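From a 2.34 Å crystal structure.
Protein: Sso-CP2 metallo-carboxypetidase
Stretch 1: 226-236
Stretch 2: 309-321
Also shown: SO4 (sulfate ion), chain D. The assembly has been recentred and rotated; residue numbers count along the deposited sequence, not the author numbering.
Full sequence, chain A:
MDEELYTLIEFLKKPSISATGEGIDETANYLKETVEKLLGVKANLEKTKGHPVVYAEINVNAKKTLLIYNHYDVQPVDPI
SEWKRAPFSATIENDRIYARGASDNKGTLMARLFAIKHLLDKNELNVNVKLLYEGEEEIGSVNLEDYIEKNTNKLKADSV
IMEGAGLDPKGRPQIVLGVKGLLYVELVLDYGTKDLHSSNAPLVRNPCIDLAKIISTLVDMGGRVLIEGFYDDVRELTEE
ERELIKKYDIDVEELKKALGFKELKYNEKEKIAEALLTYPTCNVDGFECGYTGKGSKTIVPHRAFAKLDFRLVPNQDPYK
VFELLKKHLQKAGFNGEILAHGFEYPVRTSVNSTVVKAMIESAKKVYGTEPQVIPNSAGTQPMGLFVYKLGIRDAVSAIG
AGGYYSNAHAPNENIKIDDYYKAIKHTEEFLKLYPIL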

# COMPACT_ATOMS: atom_id res chain seq x y z
N LEU A 226 -17.54 2.03 13.97
CA LEU A 226 -18.90 1.55 13.72
C LEU A 226 -19.09 0.07 14.08
O LEU A 226 -20.18 -0.47 13.91
CB LEU A 226 -19.26 1.77 12.24
CG LEU A 226 -19.25 3.22 11.73
CD1 LEU A 226 -19.64 3.27 10.27
CD2 LEU A 226 -20.16 4.11 12.56
N ILE A 227 -18.03 -0.57 14.55
CA ILE A 227 -18.14 -1.95 15.02
C ILE A 227 -19.13 -2.02 16.17
O ILE A 227 -18.97 -1.32 17.17
CB ILE A 227 -16.77 -2.51 15.47
CG1 ILE A 227 -15.79 -2.51 14.30
CG2 ILE A 227 -16.92 -3.93 16.02
CD1 ILE A 227 -14.35 -2.81 14.69
N GLU A 228 -20.15 -2.86 16.02
CA GLU A 228 -21.19 -2.98 17.03
C GLU A 228 -20.61 -3.45 18.37
O GLU A 228 -19.91 -4.46 18.42
CB GLU A 228 -22.27 -3.95 16.56
CG GLU A 228 -23.46 -4.08 17.52
CD GLU A 228 -24.50 -5.08 17.03
OE1 GLU A 228 -24.59 -5.30 15.81
OE2 GLU A 228 -25.22 -5.65 17.88
N GLY A 229 -20.89 -2.69 19.42
CA GLY A 229 -20.45 -3.03 20.77
C GLY A 229 -19.10 -2.46 21.16
O GLY A 229 -18.66 -2.64 22.30
N PHE A 230 -18.44 -1.77 20.24
CA PHE A 230 -17.08 -1.28 20.46
C PHE A 230 -16.97 -0.35 21.67
O PHE A 230 -16.01 -0.45 22.44
CB PHE A 230 -16.59 -0.57 19.20
CG PHE A 230 -15.15 -0.14 19.27
CD1 PHE A 230 -14.13 -1.04 18.98
CD2 PHE A 230 -14.82 1.16 19.59
CE1 PHE A 230 -12.81 -0.65 19.03
CE2 PHE A 230 -13.49 1.56 19.63
CZ PHE A 230 -12.49 0.66 19.36
N TYR A 231 -17.95 0.53 21.85
CA TYR A 231 -17.89 1.54 22.90
C TYR A 231 -18.58 1.12 24.20
O TYR A 231 -18.50 1.83 25.20
CB TYR A 231 -18.51 2.86 22.40
CG TYR A 231 -17.70 3.53 21.31
CD1 TYR A 231 -16.60 4.32 21.63
CD2 TYR A 231 -18.02 3.37 19.97
CE1 TYR A 231 -15.84 4.93 20.64
CE2 TYR A 231 -17.28 3.98 18.98
CZ TYR A 231 -16.19 4.76 19.32
OH TYR A 231 -15.45 5.36 18.33
N ASP A 232 -19.26 -0.03 24.19
CA ASP A 232 -20.04 -0.46 25.35
C ASP A 232 -19.20 -0.59 26.62
O ASP A 232 -19.66 -0.27 27.71
CB ASP A 232 -20.75 -1.79 25.07
CG ASP A 232 -21.88 -1.65 24.06
OD1 ASP A 232 -22.30 -0.51 23.78
OD2 ASP A 232 -22.35 -2.69 23.54
N ASP A 233 -17.97 -1.07 26.47
CA ASP A 233 -17.09 -1.30 27.62
C ASP A 233 -16.28 -0.05 27.98
O ASP A 233 -15.53 -0.05 28.96
CB ASP A 233 -16.12 -2.45 27.32
CG ASP A 233 -16.77 -3.82 27.49
OD1 ASP A 233 -18.00 -3.93 27.29
OD2 ASP A 233 -16.04 -4.78 27.82
N VAL A 234 -16.42 1.01 27.19
CA VAL A 234 -15.69 2.25 27.44
C VAL A 234 -16.37 3.02 28.57
O VAL A 234 -17.52 3.42 28.44
CB VAL A 234 -15.62 3.13 26.17
CG1 VAL A 234 -15.07 4.52 26.49
CG2 VAL A 234 -14.78 2.46 25.10
N ARG A 235 -15.65 3.21 29.67
CA ARG A 235 -16.23 3.86 30.85
C ARG A 235 -15.95 5.36 30.87
O ARG A 235 -14.97 5.84 30.31
CB ARG A 235 -15.71 3.22 32.14
CG ARG A 235 -14.22 3.42 32.42
CD ARG A 235 -13.97 3.44 33.93
NE ARG A 235 -12.55 3.48 34.28
CZ ARG A 235 -11.82 4.59 34.35
NH1 ARG A 235 -12.35 5.78 34.09
NH2 ARG A 235 -10.54 4.50 34.68
N GLU A 236 -16.83 6.10 31.54
CA GLU A 236 -16.65 7.54 31.70
C GLU A 236 -15.40 7.82 32.51
O GLU A 236 -14.96 6.98 33.30
CB GLU A 236 -17.87 8.13 32.40
CG GLU A 236 -18.01 7.69 33.85
CD GLU A 236 -19.43 7.83 34.37
OE1 GLU A 236 -20.11 8.81 33.98
OE2 GLU A 236 -19.86 6.97 35.16
S SO4 D . 3.65 2.59 21.32
O1 SO4 D . 3.82 2.31 19.90
O2 SO4 D . 4.51 1.71 22.13
O3 SO4 D . 3.92 4.03 21.46
O4 SO4 D . 2.27 2.35 21.73
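Stretch 2 (309-321) DFRLVPNQDPYKV

Stretch 1 is an irregular segment folded by two turns, a type II turn from Ile227 to Phe230 and a type I turn from Tyr231 to Val234. Gly229, with phi/psi of 90/-3, suits the first, since a CB there would jam against the preceding carbonyl. Stretch 2 leaves a strand (309-312), passes through a loop with a cis peptide bond between Pro314 and Asn315, and enters a helix at Pro318. Its loop lies against the second turn, with the CA atoms of Asp233 and Gln316 5.3 Å apart. The two chains run in opposite senses here, Phe230 pairing with Val321, Asp233 with Gln316, and Arg235 with Pro314. Two backbone hydrogen bonds fasten them: Asn315 N to Asp233 O (2.7 Å) and Arg235 N to Pro314 O (3.1 Å).

Gln316 suits its buried place because its amide can both donate and accept: NE2 donates to Phe230 O at 2.9 Å, while OE1 accepts from Val313 N at 2.9 Å. The same NE2 lies over one face of the Phe230 ring. That ring, broad and apolar, fills a pocket where its CE1 lies 3.9 Å from Phe310 CD2 and 3.8 Å from Val321 CG1. Ile227 extends the apolar patch, CD1 lying 3.7 Å from Phe310 CE2, and Val234 CG1 meets Val313 CG2 at 3.8 Å. Lys320, long enough to reach back from the helix, forms a salt bridge with Asp233, NZ to OD1 at 3.4 Å, in which the hydrogen bond is weak.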

# COMPACT_ATOMS: atom_id res chain seq x y z
N ASP A 309 -4.57 -1.07 13.48
CA ASP A 309 -4.29 -1.04 14.90
C ASP A 309 -5.44 -0.32 15.61
O ASP A 309 -5.89 0.73 15.16
CB ASP A 309 -2.94 -0.37 15.19
CG ASP A 309 -2.98 1.13 15.00
OD1 ASP A 309 -3.02 1.59 13.84
OD2 ASP A 309 -2.95 1.86 16.02
N PHE A 310 -5.93 -0.93 16.68
CA PHE A 310 -6.97 -0.34 17.51
C PHE A 310 -6.34 0.09 18.83
O PHE A 310 -5.81 -0.75 19.55
CB PHE A 310 -8.07 -1.35 17.83
CG PHE A 310 -8.86 -1.82 16.63
CD1 PHE A 310 -8.39 -2.84 15.82
CD2 PHE A 310 -10.09 -1.26 16.34
CE1 PHE A 310 -9.12 -3.27 14.73
CE2 PHE A 310 -10.83 -1.69 15.25
CZ PHE A 310 -10.35 -2.70 14.45
N ARG A 311 -6.41 1.38 19.15
CA ARG A 311 -5.98 1.85 20.47
C ARG A 311 -7.19 1.82 21.39
O ARG A 311 -8.26 2.31 21.02
CB ARG A 311 -5.42 3.27 20.40
CG ARG A 311 -4.25 3.42 19.46
CD ARG A 311 -2.99 2.80 20.01
NE ARG A 311 -1.90 2.88 19.04
CZ ARG A 311 -0.61 2.77 19.34
NH1 ARG A 311 -0.22 2.58 20.59
NH2 ARG A 311 0.29 2.87 18.38
N LEU A 312 -7.02 1.24 22.57
CA LEU A 312 -8.13 0.98 23.47
C LEU A 312 -8.03 1.76 24.77
O LEU A 312 -6.94 2.16 25.19
CB LEU A 312 -8.20 -0.51 23.77
CG LEU A 312 -8.27 -1.41 22.53
CD1 LEU A 312 -8.13 -2.87 22.91
CD2 LEU A 312 -9.57 -1.16 21.78
N VAL A 313 -9.17 1.97 25.42
CA VAL A 313 -9.24 2.67 26.69
C VAL A 313 -10.07 1.83 27.66
O VAL A 313 -10.83 0.97 27.22
CB VAL A 313 -9.86 4.07 26.54
CG1 VAL A 313 -9.03 4.91 25.57
CG2 VAL A 313 -11.30 3.98 26.05
N PRO A 314 -9.94 2.08 28.97
CA PRO A 314 -10.67 1.28 29.95
C PRO A 314 -12.18 1.34 29.70
O PRO A 314 -12.63 2.44 29.39
CB PRO A 314 -10.33 1.95 31.28
CG PRO A 314 -9.03 2.64 31.04
CD PRO A 314 -9.09 3.10 29.61
N ASN A 315 -12.94 0.25 29.82
CA ASN A 315 -12.46 -1.08 30.20
C ASN A 315 -12.48 -2.04 29.02
O ASN A 315 -12.89 -3.19 29.15
CB ASN A 315 -13.36 -1.63 31.31
CG ASN A 315 -13.27 -0.83 32.59
OD1 ASN A 315 -12.19 -0.62 33.14
ND2 ASN A 315 -14.42 -0.35 33.08
N GLN A 316 -12.04 -1.57 27.86
CA GLN A 316 -12.04 -2.41 26.66
C GLN A 316 -11.04 -3.55 26.80
O GLN A 316 -9.92 -3.36 27.27
CB GLN A 316 -11.70 -1.59 25.42
CG GLN A 316 -12.76 -0.58 25.02
CD GLN A 316 -12.34 0.21 23.80
OE1 GLN A 316 -11.29 0.85 23.81
NE2 GLN A 316 -13.14 0.15 22.74
N ASP A 317 -11.47 -4.74 26.37
CA ASP A 317 -10.64 -5.93 26.37
C ASP A 317 -10.26 -6.22 24.92
O ASP A 317 -11.14 -6.42 24.09
CB ASP A 317 -11.43 -7.10 26.97
CG ASP A 317 -10.61 -8.37 27.11
OD1 ASP A 317 -9.63 -8.56 26.35
OD2 ASP A 317 -10.96 -9.18 27.99
N PRO A 318 -8.95 -6.26 24.62
CA PRO A 318 -8.55 -6.45 23.22
C PRO A 318 -9.04 -7.77 22.63
O PRO A 318 -9.42 -7.81 21.45
CB PRO A 318 -7.02 -6.42 23.29
CG PRO A 318 -6.69 -6.74 24.70
CD PRO A 318 -7.78 -6.14 25.51
N TYR A 319 -9.05 -8.83 23.43
CA TYR A 319 -9.56 -10.11 22.96
C TYR A 319 -11.06 -10.02 22.66
O TYR A 319 -11.55 -10.66 21.74
CB TYR A 319 -9.26 -11.21 23.98
CG TYR A 319 -7.78 -11.47 24.14
CD1 TYR A 319 -7.10 -12.28 23.24
CD2 TYR A 319 -7.06 -10.91 25.19
CE1 TYR A 319 -5.75 -12.52 23.38
CE2 TYR A 319 -5.70 -11.15 25.33
CZ TYR A 319 -5.05 -11.95 24.42
OH TYR A 319 -3.71 -12.20 24.54
N LYS A 320 -11.78 -9.22 23.43
CA LYS A 320 -13.19 -9.01 23.16
C LYS A 320 -13.39 -8.17 21.90
O LYS A 320 -14.25 -8.48 21.07
CB LYS A 320 -13.86 -8.33 24.35
CG LYS A 320 -15.36 -8.15 24.19
CD LYS A 320 -16.01 -7.77 25.51
CE LYS A 320 -17.51 -7.62 25.35
NZ LYS A 320 -18.18 -7.30 26.65
N VAL A 321 -12.60 -7.12 21.74
CA VAL A 321 -12.71 -6.24 20.58
C VAL A 321 -12.45 -7.04 19.31
O VAL A 321 -13.10 -6.82 18.29
CB VAL A 321 -11.74 -5.04 20.68
CG1 VAL A 321 -11.70 -4.26 19.37
CG2 VAL A 321 -12.16 -4.13 21.82
O HOH W 1 -14.09 -4.85 25.14